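Local coordinates for probable quinone reductase Qor (NADPH:quinone reductase) (Zeta-crystallin homolog protein) (PDB 4RVU) that binds NADPH and probably passes its electrons to quinones, as expected of a zeta-crystallin-like quinone reductase, at residues 116-119 against 120-124; 104-108 against 109-113; 261-264 against 265-268; 322-325 against 326-330. All blocks are in the same frame, centred on the assembly; numbering follows the deposited sequence.

Contact 1: 116-119 against 120-124; sequences DDVT and SEVAA
Thr119 and Val122 meet where the chain leaves an irregular loop and begins to wind into a helix. Thr119 is the N-cap: its OG1 accepts from Val122 N at 3.2 Å, with an N-H...O angle of 162°, and its backbone O takes Ala123 N at 3.0 Å in the first regular bond of the helix. The hydroxyl reaches the amide because chi1 of 65° places OG1 between the backbone N and the carbonyl carbon, facing the first turn. Threonine suits the position, since a short side chain with an acceptor can satisfy an N-H of the first turn, which lacks the helical carbonyl partner four residues back.

The tight part lies here and just behind it. Val122 CG2 comes to 3.3 Å from Thr119 OG1, so the methyl lies against the capping oxygen. Val118, which is buried, packs behind the cap: its CG1 meets Val122 CG1 at 4.0 Å, the two side chains crossing at about a right angle. Val118 CG1 also lies 4.3 Å from Ala123 CB, where a small methyl leaves room for the valine.

The outer side is looser and wet. One water sits 2.9 Å from Thr119 OG1 and donates to Glu121 OE1 at 2.9 Å; the other carboxylate oxygen, OE2, makes a salt bridge to Arg306. Ser120 OG turns from the cap to Glu39 and Arg90.

Helix 120-140 thus starts against three strands: Ala123 and Ala124 touch Cys68 of strand 67-74, Val122 rests on Val303 of strand 303-308, and Glu121 packs on Leu331 of strand 327-331.

Contact 2: 104-108 against 109-113; sequences CTAPA and SLTAK
Pro107 O receives Leu110 N and Thr111 OG1 across a short turn whose middle residues are Ala108 and Ser109. Ser109 OG comes only as near as 4.1 Å to Pro107 CB, a loose approach on the solvent side where a small polar residue is at ease.

At Leu110 the backbone takes over. Leu110 N donates to Pro107 O at 3.0 Å, closing the turn, while the leucine side chain brings CD1 to 4.4 Å from Pro107 CG, a light apolar touch. The leucine also packs on Phe283 of helix 280-295 and on Ser95, a setting that suits a large apolar residue at this bend.

Thr111, which is buried, makes the second grip. Its OG1 donates to Pro107 O at 2.8 Å, so that carbonyl holds two hydrogen bonds, with Leu110 N and Thr111 OG1 arriving from opposite faces of its plane. A chi1 of -61° sets OG1 anti to the carbonyl carbon and turns it back over the turn, where it also lies 3.7 Å from Ala106 CB. Thr111 N meanwhile donates to Ala108 O at 3.2 Å. A threonine answers both needs, its hydroxyl serving the turn and its branched carbon fitting strand geometry.

Beyond it, Ala112, within strand 111-113, pairs through its backbone with Val92. The two successive backbone bonds, each reaching three residues back along the chain, are those of a short 3-10 turn, here linking strands 103-107 and 111-113 in the GroES-like, mostly beta part of the medium-chain dehydrogenase/reductase fold.

Contact 3: 261-264 against 265-268; sequences NAAG and SVYL
Val266 folds back over Ala263 and Gly264 where a short helix gives way to a strand. From its CB, which carries two branches, CG1 is the one that touches: chi1 of -53° sets CG1 anti to the carbonyl carbon and beside the backbone N, the side on which Ala263 and Gly264 lie. Val266 CG1 meets Ala263 O at 3.7 Å, Gly264 C at 3.7 Å and, a little farther off, Ala263 CB at 4.2 Å. Leu233 and Leu260 pack on the same side chain, and a compact branched residue fits this buried corner.

The turn itself is held by the backbone. Asn261 O accepts both Gly264 N at 2.9 Å and Ser265 N at 3.1 Å, two bonds across the turn at the helix's C-terminal side. Gly264 has phi 126°, a conformation in which a beta carbon would crowd the carbonyl of Ala263, and glycine therefore suits the place. This is the return leg of a beta-alpha-beta unit, in which strand 240-244, helix 258-262 and strand 267-269 follow one another in the Rossmann-type nucleotide-binding domain.

Ser265, itself at positive phi, has CB 3.1 Å from Gly264 O, and its OG bonds with His275 ND1 and Ser272 N of the second subunit. Tyr267 OH likewise bonds Val140 O of that subunit, while Tyr267 and Leu268 form an antiparallel ladder with one of its strands, carrying the sheet across the dimer interface.

Contact 4: 322-325 against 326-330; sequences RKTV and GSVVL. With NDP (NADPH dihydro-nicotinamide-adenine-dinucleotide phosphate), chain E.
The NADPH pocket is bordered here by Arg322, a residue seen to bind the cofactor, and by the turn that leads from it into Gly326. The guanidinium of Arg322 takes the 2'-phosphate at its edge: NE and NH2 both donate to O1X of NADPH, at 2.8 and 2.7 Å. One face of the same group lies under the adenine, with N7A 3.4 Å above its plane. A bend at chi3 of 71° brings the planar end beneath the base, and arginine suits a place that needs both a flat surface and two N-H groups for an anion.

Arg322 also ends helix 312-320 in a Schellman motif, its positive phi turning the chain toward strand 327-331. Along that turn a water is held between the segments: it accepts from Thr324 OG1 at 2.6 Å and donates to Gly326 O and to O1A of NADPH, each at 2.8 Å. Gly326 takes a positive phi of 60°, which glycine adopts readily, as the chain bends into the strand.

On the strand side, Thr324 CB packs on Val328 CG1 at 4.0 Å, the two side chains crossing at about a right angle, with Tyr307 against both.

Overall arrangement
Contacts 3 and 4 are mostly buried, whereas contacts 1 and 2 each combine a buried side with an exposed one. Contacts 2 and 1 follow each other in the chain, their centres about 16 Å apart, and contact 4 touches contact 1 where Val329 packs on the start of helix 120-140. Contacts 2 and 4 both reach the mixed sheet, though about 11 Å separates their nearest atoms. Contact 3 stands apart, its centre about 41 Å from that of contact 1, at the subunit interface. A side-chain hydroxyl grips the backbone in contacts 1 and 2, backbone bonds alone close the turn in contact 3, and cofactor and water dominate contact 4.

Contact 1: 116-119 against 120-124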
loop_
_atom_site.group_PDB
_atom_site.type_symbol
_atom_site.label_atom_id
_atom_site.label_comp_id
_atom_site.label_asym_id
_atom_site.label_seq_id
_atom_site.Cartn_x
_atom_site.Cartn_y
_atom_site.Cartn_z
ATOM N N ASP A 116 -21.574 -29.967 -9.096
ATOM C CA ASP A 116 -22.910 -30.445 -9.428
ATOM C C ASP A 116 -23.994 -30.004 -8.440
ATOM O O ASP A 116 -25.179 -30.018 -8.776
ATOM C CB ASP A 116 -22.914 -31.968 -9.571
ATOM C CG ASP A 116 -22.201 -32.443 -10.824
ATOM O OD1 ASP A 116 -22.119 -31.670 -11.806
ATOM O OD2 ASP A 116 -21.736 -33.603 -10.823
ATOM N N ASP A 117 -23.598 -29.600 -7.235
ATOM C CA ASP A 117 -24.572 -29.183 -6.220
ATOM C C ASP A 117 -24.785 -27.664 -6.166
ATOM O O ASP A 117 -25.469 -27.152 -5.267
ATOM C CB ASP A 117 -24.159 -29.692 -4.838
ATOM C CG ASP A 117 -22.855 -29.082 -4.359
ATOM O OD1 ASP A 117 -21.939 -28.880 -5.184
ATOM O OD2 ASP A 117 -22.750 -28.799 -3.154
ATOM N N VAL A 118 -24.203 -26.945 -7.123
ATOM C CA VAL A 118 -24.322 -25.484 -7.186
ATOM C C VAL A 118 -25.144 -25.095 -8.414
ATOM O O VAL A 118 -24.842 -25.533 -9.537
ATOM C CB VAL A 118 -22.919 -24.820 -7.255
ATOM C CG1 VAL A 118 -23.040 -23.299 -7.402
ATOM C CG2 VAL A 118 -22.106 -25.165 -6.005
ATOM N N THR A 119 -26.204 -24.310 -8.213
ATOM C CA THR A 119 -27.029 -23.890 -9.341
ATOM C C THR A 119 -26.307 -22.851 -10.176
ATOM O O THR A 119 -25.361 -22.189 -9.719
ATOM C CB THR A 119 -28.380 -23.279 -8.926
ATOM O OG1 THR A 119 -28.145 -22.059 -8.213
ATOM C CG2 THR A 119 -29.186 -24.238 -8.057
ATOM N N SER A 120 -26.763 -22.701 -11.411
ATOM C CA SER A 120 -26.140 -21.747 -12.320
ATOM C C SER A 120 -26.348 -20.313 -11.831
ATOM O O SER A 120 -25.453 -19.480 -11.970
ATOM C CB SER A 120 -26.684 -21.944 -13.731
ATOM O OG SER A 120 -26.367 -23.247 -14.203
ATOM N N GLU A 121 -27.516 -20.030 -11.248
ATOM C CA GLU A 121 -27.785 -18.710 -10.674
ATOM C C GLU A 121 -26.829 -18.372 -9.539
ATOM O O GLU A 121 -26.311 -17.253 -9.458
ATOM C CB GLU A 121 -29.200 -18.643 -10.099
ATOM C CG GLU A 121 -30.304 -18.431 -11.101
ATOM C CD GLU A 121 -31.640 -18.281 -10.403
ATOM O OE1 GLU A 121 -31.754 -18.719 -9.235
ATOM O OE2 GLU A 121 -32.574 -17.740 -11.022
ATOM N N VAL A 122 -26.606 -19.333 -8.645
ATOM C CA VAL A 122 -25.656 -19.116 -7.551
ATOM C C VAL A 122 -24.235 -18.934 -8.085
ATOM O O VAL A 122 -23.517 -18.044 -7.644
ATOM C CB VAL A 122 -25.727 -20.246 -6.503
ATOM C CG1 VAL A 122 -24.571 -20.144 -5.528
ATOM C CG2 VAL A 122 -27.059 -20.163 -5.745
ATOM N N ALA A 123 -23.833 -19.751 -9.053
ATOM C CA ALA A 123 -22.505 -19.606 -9.658
ATOM C C ALA A 123 -22.287 -18.211 -10.259
ATOM O O ALA A 123 -21.217 -17.612 -10.102
ATOM C CB ALA A 123 -22.274 -20.692 -10.714
ATOM N N ALA A 124 -23.297 -17.681 -10.941
ATOM C CA ALA A 124 -23.177 -16.358 -11.573
ATOM C C ALA A 124 -23.366 -15.247 -10.562
ATOM O O ALA A 124 -23.141 -14.067 -10.865
ATOM C CB ALA A 124 -24.181 -16.206 -12.721
HETATM O O HOH W 1 -30.894 -21.169 -8.017
#

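Contact 2: 104-108 against 109-113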
loop_
_atom_site.group_PDB
_atom_site.type_symbol
_atom_site.label_atom_id
_atom_site.label_comp_id
_atom_site.label_asym_id
_atom_site.label_seq_id
_atom_site.Cartn_x
_atom_site.Cartn_y
_atom_site.Cartn_z
ATOM N N CYS A 104 -21.867 -16.391 -25.267
ATOM C CA CYS A 104 -20.671 -15.554 -25.228
ATOM C C CYS A 104 -19.432 -16.433 -25.227
ATOM O O CYS A 104 -19.531 -17.662 -25.164
ATOM C CB CYS A 104 -20.678 -14.645 -23.992
ATOM S SG CYS A 104 -20.441 -15.512 -22.405
ATOM N N THR A 105 -18.266 -15.800 -25.296
ATOM C CA THR A 105 -17.005 -16.532 -25.262
ATOM C C THR A 105 -16.262 -16.208 -23.983
ATOM O O THR A 105 -16.437 -15.128 -23.418
ATOM C CB THR A 105 -16.098 -16.153 -26.440
ATOM O OG1 THR A 105 -15.820 -14.750 -26.381
ATOM C CG2 THR A 105 -16.767 -16.493 -27.767
ATOM N N ALA A 106 -15.410 -17.132 -23.536
ATOM C CA ALA A 106 -14.535 -16.871 -22.397
ATOM C C ALA A 106 -13.258 -17.691 -22.528
ATOM O O ALA A 106 -13.288 -18.796 -23.070
ATOM C CB ALA A 106 -15.248 -17.175 -21.070
ATOM N N PRO A 107 -12.133 -17.159 -22.028
ATOM C CA PRO A 107 -10.900 -17.957 -22.082
ATOM C C PRO A 107 -11.057 -19.185 -21.200
ATOM O O PRO A 107 -11.471 -19.034 -20.049
ATOM C CB PRO A 107 -9.840 -17.033 -21.461
ATOM C CG PRO A 107 -10.473 -15.654 -21.384
ATOM C CD PRO A 107 -11.955 -15.895 -21.289
ATOM N N ALA A 108 -10.733 -20.364 -21.720
ATOM C CA ALA A 108 -10.799 -21.592 -20.934
ATOM C C ALA A 108 -9.982 -21.522 -19.635
ATOM O O ALA A 108 -10.389 -22.074 -18.619
ATOM C CB ALA A 108 -10.361 -22.787 -21.781
ATOM N N SER A 109 -8.837 -20.848 -19.675
ATOM C CA SER A 109 -7.960 -20.769 -18.508
ATOM C C SER A 109 -8.555 -19.928 -17.365
ATOM O O SER A 109 -8.112 -20.026 -16.214
ATOM C CB SER A 109 -6.594 -20.204 -18.905
ATOM O OG SER A 109 -6.736 -18.908 -19.454
ATOM N N LEU A 110 -9.543 -19.096 -17.687
ATOM C CA LEU A 110 -10.224 -18.271 -16.690
ATOM C C LEU A 110 -11.697 -18.661 -16.577
ATOM O O LEU A 110 -12.564 -17.813 -16.347
ATOM C CB LEU A 110 -10.088 -16.784 -17.039
ATOM C CG LEU A 110 -8.647 -16.272 -17.154
ATOM C CD1 LEU A 110 -8.670 -14.813 -17.501
ATOM C CD2 LEU A 110 -7.863 -16.500 -15.874
ATOM N N THR A 111 -11.961 -19.952 -16.761
ATOM C CA THR A 111 -13.302 -20.513 -16.627
ATOM C C THR A 111 -13.218 -21.707 -15.686
ATOM O O THR A 111 -12.311 -22.535 -15.806
ATOM C CB THR A 111 -13.842 -20.976 -17.991
ATOM O OG1 THR A 111 -13.931 -19.853 -18.878
ATOM C CG2 THR A 111 -15.226 -21.593 -17.841
ATOM N N ALA A 112 -14.168 -21.813 -14.761
ATOM C CA ALA A 112 -14.191 -22.935 -13.823
ATOM C C ALA A 112 -15.411 -23.806 -14.055
ATOM O O ALA A 112 -16.491 -23.300 -14.387
ATOM C CB ALA A 112 -14.194 -22.423 -12.385
ATOM N N LYS A 113 -15.245 -25.113 -13.864
ATOM C CA LYS A 113 -16.391 -26.019 -13.840
ATOM C C LYS A 113 -17.206 -25.755 -12.595
ATOM O O LYS A 113 -16.648 -25.574 -11.516
ATOM C CB LYS A 113 -15.932 -27.482 -13.837
ATOM C CG LYS A 113 -15.339 -27.964 -15.160
ATOM C CD LYS A 113 -14.799 -29.392 -15.033
ATOM C CE LYS A 113 -14.192 -29.885 -16.343
ATOM N NZ LYS A 113 -13.735 -31.307 -16.265
#

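Contact 3: 261-264 against 265-268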
loop_
_atom_site.group_PDB
_atom_site.type_symbol
_atom_site.label_atom_id
_atom_site.label_comp_id
_atom_site.label_asym_id
_atom_site.label_seq_id
_atom_site.Cartn_x
_atom_site.Cartn_y
_atom_site.Cartn_z
ATOM N N ASN A 261 1.007 8.808 6.099
ATOM C CA ASN A 261 1.915 8.941 7.219
ATOM C C ASN A 261 1.110 9.321 8.463
ATOM O O ASN A 261 1.116 8.610 9.452
ATOM C CB ASN A 261 2.968 10.004 6.865
ATOM C CG ASN A 261 3.990 10.236 7.967
ATOM O OD1 ASN A 261 3.903 9.671 9.063
ATOM N ND2 ASN A 261 4.970 11.087 7.680
ATOM N N ALA A 262 0.396 10.438 8.386
ATOM C CA ALA A 262 -0.405 10.924 9.500
ATOM C C ALA A 262 -1.401 9.877 10.010
ATOM O O ALA A 262 -1.666 9.788 11.211
ATOM C CB ALA A 262 -1.122 12.207 9.103
ATOM N N ALA A 263 -1.931 9.065 9.099
ATOM C CA ALA A 263 -2.943 8.076 9.457
ATOM C C ALA A 263 -2.359 6.892 10.217
ATOM O O ALA A 263 -3.102 6.078 10.756
ATOM C CB ALA A 263 -3.682 7.602 8.210
ATOM N N GLY A 264 -1.029 6.794 10.259
ATOM C CA GLY A 264 -0.373 5.696 10.959
ATOM C C GLY A 264 0.628 4.874 10.148
ATOM O O GLY A 264 0.792 3.672 10.410
ATOM N N SER A 265 1.334 5.515 9.214
ATOM C CA SER A 265 2.241 4.802 8.294
ATOM C C SER A 265 1.514 3.617 7.673
ATOM O O SER A 265 1.974 2.467 7.730
ATOM C CB SER A 265 3.516 4.339 9.003
ATOM O OG SER A 265 4.289 5.444 9.443
ATOM N N VAL A 266 0.365 3.907 7.081
ATOM C CA VAL A 266 -0.496 2.852 6.578
ATOM C C VAL A 266 -0.162 2.555 5.129
ATOM O O VAL A 266 0.621 3.270 4.501
ATOM C CB VAL A 266 -1.969 3.244 6.697
ATOM C CG1 VAL A 266 -2.274 3.666 8.129
ATOM C CG2 VAL A 266 -2.300 4.363 5.727
ATOM N N TYR A 267 -0.757 1.486 4.610
ATOM C CA TYR A 267 -0.610 1.136 3.206
ATOM C C TYR A 267 -1.894 1.486 2.499
ATOM O O TYR A 267 -2.987 1.246 3.040
ATOM C CB TYR A 267 -0.443 -0.369 3.045
ATOM C CG TYR A 267 0.774 -0.971 3.684
ATOM C CD1 TYR A 267 0.773 -1.318 5.025
ATOM C CD2 TYR A 267 1.919 -1.229 2.936
ATOM C CE1 TYR A 267 1.881 -1.889 5.613
ATOM C CE2 TYR A 267 3.039 -1.797 3.520
ATOM C CZ TYR A 267 3.002 -2.134 4.856
ATOM O OH TYR A 267 4.102 -2.714 5.447
ATOM N N LEU A 268 -1.765 2.020 1.287
ATOM C CA LEU A 268 -2.910 2.204 0.397
ATOM C C LEU A 268 -2.707 1.332 -0.837
ATOM O O LEU A 268 -1.639 1.334 -1.453
ATOM C CB LEU A 268 -3.067 3.681 0.000
ATOM C CG LEU A 268 -4.160 4.033 -1.013
ATOM C CD1 LEU A 268 -5.568 3.760 -0.444
ATOM C CD2 LEU A 268 -4.034 5.473 -1.470
#

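Contact 4: 322-325 against 326-330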
loop_
_atom_site.group_PDB
_atom_site.type_symbol
_atom_site.label_atom_id
_atom_site.label_comp_id
_atom_site.label_asym_id
_atom_site.label_seq_id
_atom_site.Cartn_x
_atom_site.Cartn_y
_atom_site.Cartn_z
ATOM N N ARG A 322 -28.681 2.175 -5.374
ATOM C CA ARG A 322 -28.457 1.557 -4.059
ATOM C C ARG A 322 -29.643 0.689 -3.619
ATOM O O ARG A 322 -29.850 0.448 -2.431
ATOM C CB ARG A 322 -28.127 2.622 -2.992
ATOM C CG ARG A 322 -27.100 3.663 -3.443
ATOM C CD ARG A 322 -26.926 4.791 -2.411
ATOM N NE ARG A 322 -26.246 4.358 -1.191
ATOM C CZ ARG A 322 -25.795 5.195 -0.257
ATOM N NH1 ARG A 322 -25.958 6.507 -0.410
ATOM N NH2 ARG A 322 -25.176 4.728 0.826
ATOM N N LYS A 323 -30.408 0.198 -4.584
ATOM C CA LYS A 323 -31.635 -0.525 -4.259
ATOM C C LYS A 323 -31.469 -2.043 -4.237
ATOM O O LYS A 323 -32.378 -2.772 -3.816
ATOM C CB LYS A 323 -32.726 -0.166 -5.259
ATOM C CG LYS A 323 -33.257 1.249 -5.159
ATOM C CD LYS A 323 -34.229 1.467 -6.308
ATOM C CE LYS A 323 -35.117 2.685 -6.122
ATOM N NZ LYS A 323 -36.092 2.760 -7.263
ATOM N N THR A 324 -30.331 -2.536 -4.714
ATOM C CA THR A 324 -30.130 -3.988 -4.761
ATOM C C THR A 324 -29.553 -4.475 -3.441
ATOM O O THR A 324 -28.968 -3.699 -2.685
ATOM C CB THR A 324 -29.216 -4.423 -5.931
ATOM O OG1 THR A 324 -27.885 -3.917 -5.733
ATOM C CG2 THR A 324 -29.763 -3.914 -7.252
ATOM N N VAL A 325 -29.747 -5.759 -3.156
ATOM C CA VAL A 325 -29.082 -6.409 -2.039
ATOM C C VAL A 325 -28.401 -7.651 -2.583
ATOM O O VAL A 325 -28.965 -8.366 -3.418
ATOM C CB VAL A 325 -30.065 -6.792 -0.905
ATOM C CG1 VAL A 325 -30.649 -5.544 -0.254
ATOM C CG2 VAL A 325 -31.174 -7.662 -1.441
ATOM N N GLY A 326 -27.179 -7.899 -2.128
ATOM C CA GLY A 326 -26.412 -9.044 -2.592
ATOM C C GLY A 326 -26.149 -9.052 -4.086
ATOM O O GLY A 326 -26.188 -8.006 -4.758
ATOM N N SER A 327 -25.869 -10.242 -4.608
ATOM C CA SER A 327 -25.577 -10.411 -6.026
ATOM C C SER A 327 -26.874 -10.423 -6.807
ATOM O O SER A 327 -27.868 -11.004 -6.361
ATOM C CB SER A 327 -24.840 -11.725 -6.266
ATOM O OG SER A 327 -23.619 -11.784 -5.544
ATOM N N VAL A 328 -26.875 -9.778 -7.969
ATOM C CA VAL A 328 -28.031 -9.905 -8.851
ATOM C C VAL A 328 -27.607 -10.522 -10.179
ATOM O O VAL A 328 -26.434 -10.415 -10.589
ATOM C CB VAL A 328 -28.814 -8.578 -9.023
ATOM C CG1 VAL A 328 -29.238 -8.014 -7.657
ATOM C CG2 VAL A 328 -27.991 -7.574 -9.757
ATOM N N VAL A 329 -28.551 -11.206 -10.821
ATOM C CA VAL A 329 -28.281 -11.910 -12.070
ATOM C C VAL A 329 -29.295 -11.531 -13.132
ATOM O O VAL A 329 -30.431 -11.165 -12.813
ATOM C CB VAL A 329 -28.285 -13.457 -11.898
ATOM C CG1 VAL A 329 -27.127 -13.924 -11.028
ATOM C CG2 VAL A 329 -29.604 -13.931 -11.310
ATOM N N LEU A 330 -28.873 -11.629 -14.394
ATOM C CA LEU A 330 -29.771 -11.501 -15.535
ATOM C C LEU A 330 -30.089 -12.909 -16.028
ATOM O O LEU A 330 -29.223 -13.784 -16.026
ATOM C CB LEU A 330 -29.111 -10.704 -16.656
ATOM C CG LEU A 330 -28.673 -9.291 -16.310
ATOM C CD1 LEU A 330 -28.077 -8.606 -17.545
ATOM C CD2 LEU A 330 -29.830 -8.496 -15.755
HETATM P PA NDP E . -22.643 -3.844 -4.754
HETATM O O1A NDP E . -23.605 -4.994 -4.850
HETATM O O2A NDP E . -21.791 -3.693 -3.526
HETATM O O5B NDP E . -23.453 -2.477 -4.990
HETATM C C5B NDP E . -22.856 -1.224 -4.673
HETATM C C4B NDP E . -23.256 -0.861 -3.253
HETATM O O4B NDP E . -22.472 0.224 -2.756
HETATM C C3B NDP E . -24.697 -0.391 -3.186
HETATM O O3B NDP E . -25.602 -1.479 -2.996
HETATM C C2B NDP E . -24.699 0.560 -2.006
HETATM O O2B NDP E . -25.132 -0.101 -0.825
HETATM C C1B NDP E . -23.253 1.009 -1.856
HETATM N N9A NDP E . -23.199 2.445 -2.211
HETATM C C8A NDP E . -22.812 3.443 -1.400
HETATM N N7A NDP E . -22.898 4.641 -2.025
HETATM C C5A NDP E . -23.362 4.417 -3.265
HETATM C C6A NDP E . -23.691 5.245 -4.448
HETATM N N6A NDP E . -23.533 6.586 -4.419
HETATM N N1A NDP E . -24.151 4.616 -5.549
HETATM C C2A NDP E . -24.311 3.282 -5.583
HETATM N N3A NDP E . -24.035 2.470 -4.550
HETATM C C4A NDP E . -23.564 2.967 -3.383
HETATM O O3 NDP E . -21.697 -3.879 -6.047
HETATM P PN NDP E . -20.695 -5.099 -6.332
HETATM O O1N NDP E . -20.810 -6.094 -5.208
HETATM O O2N NDP E . -20.894 -5.528 -7.762
HETATM O O5D NDP E . -19.258 -4.391 -6.225
HETATM C C5D NDP E . -18.855 -3.750 -5.017
HETATM C C4D NDP E . -17.767 -2.730 -5.316
HETATM O O4D NDP E . -16.532 -3.398 -5.563
HETATM C C3D NDP E . -18.085 -1.941 -6.569
HETATM O O3D NDP E . -17.665 -0.593 -6.363
HETATM C C2D NDP E . -17.233 -2.570 -7.649
HETATM O O2D NDP E . -16.853 -1.590 -8.617
HETATM C C1D NDP E . -16.036 -3.080 -6.863
HETATM N N1N NDP E . -15.406 -4.275 -7.426
HETATM C C2N NDP E . -14.082 -4.271 -7.593
HETATM C C3N NDP E . -13.400 -5.366 -8.103
HETATM C C7N NDP E . -11.912 -5.288 -8.270
HETATM O O7N NDP E . -11.305 -6.272 -8.655
HETATM N N7N NDP E . -11.294 -4.144 -7.983
HETATM C C4N NDP E . -14.135 -6.629 -8.485
HETATM C C5N NDP E . -15.568 -6.508 -8.244
HETATM C C6N NDP E . -16.140 -5.352 -7.725
HETATM P P2B NDP E . -25.547 0.738 0.482
HETATM O O1X NDP E . -25.107 2.141 0.174
HETATM O O2X NDP E . -27.037 0.570 0.574
HETATM O O3X NDP E . -24.799 0.075 1.602
HETATM O O HOH W 2 -26.274 -5.226 -4.187
#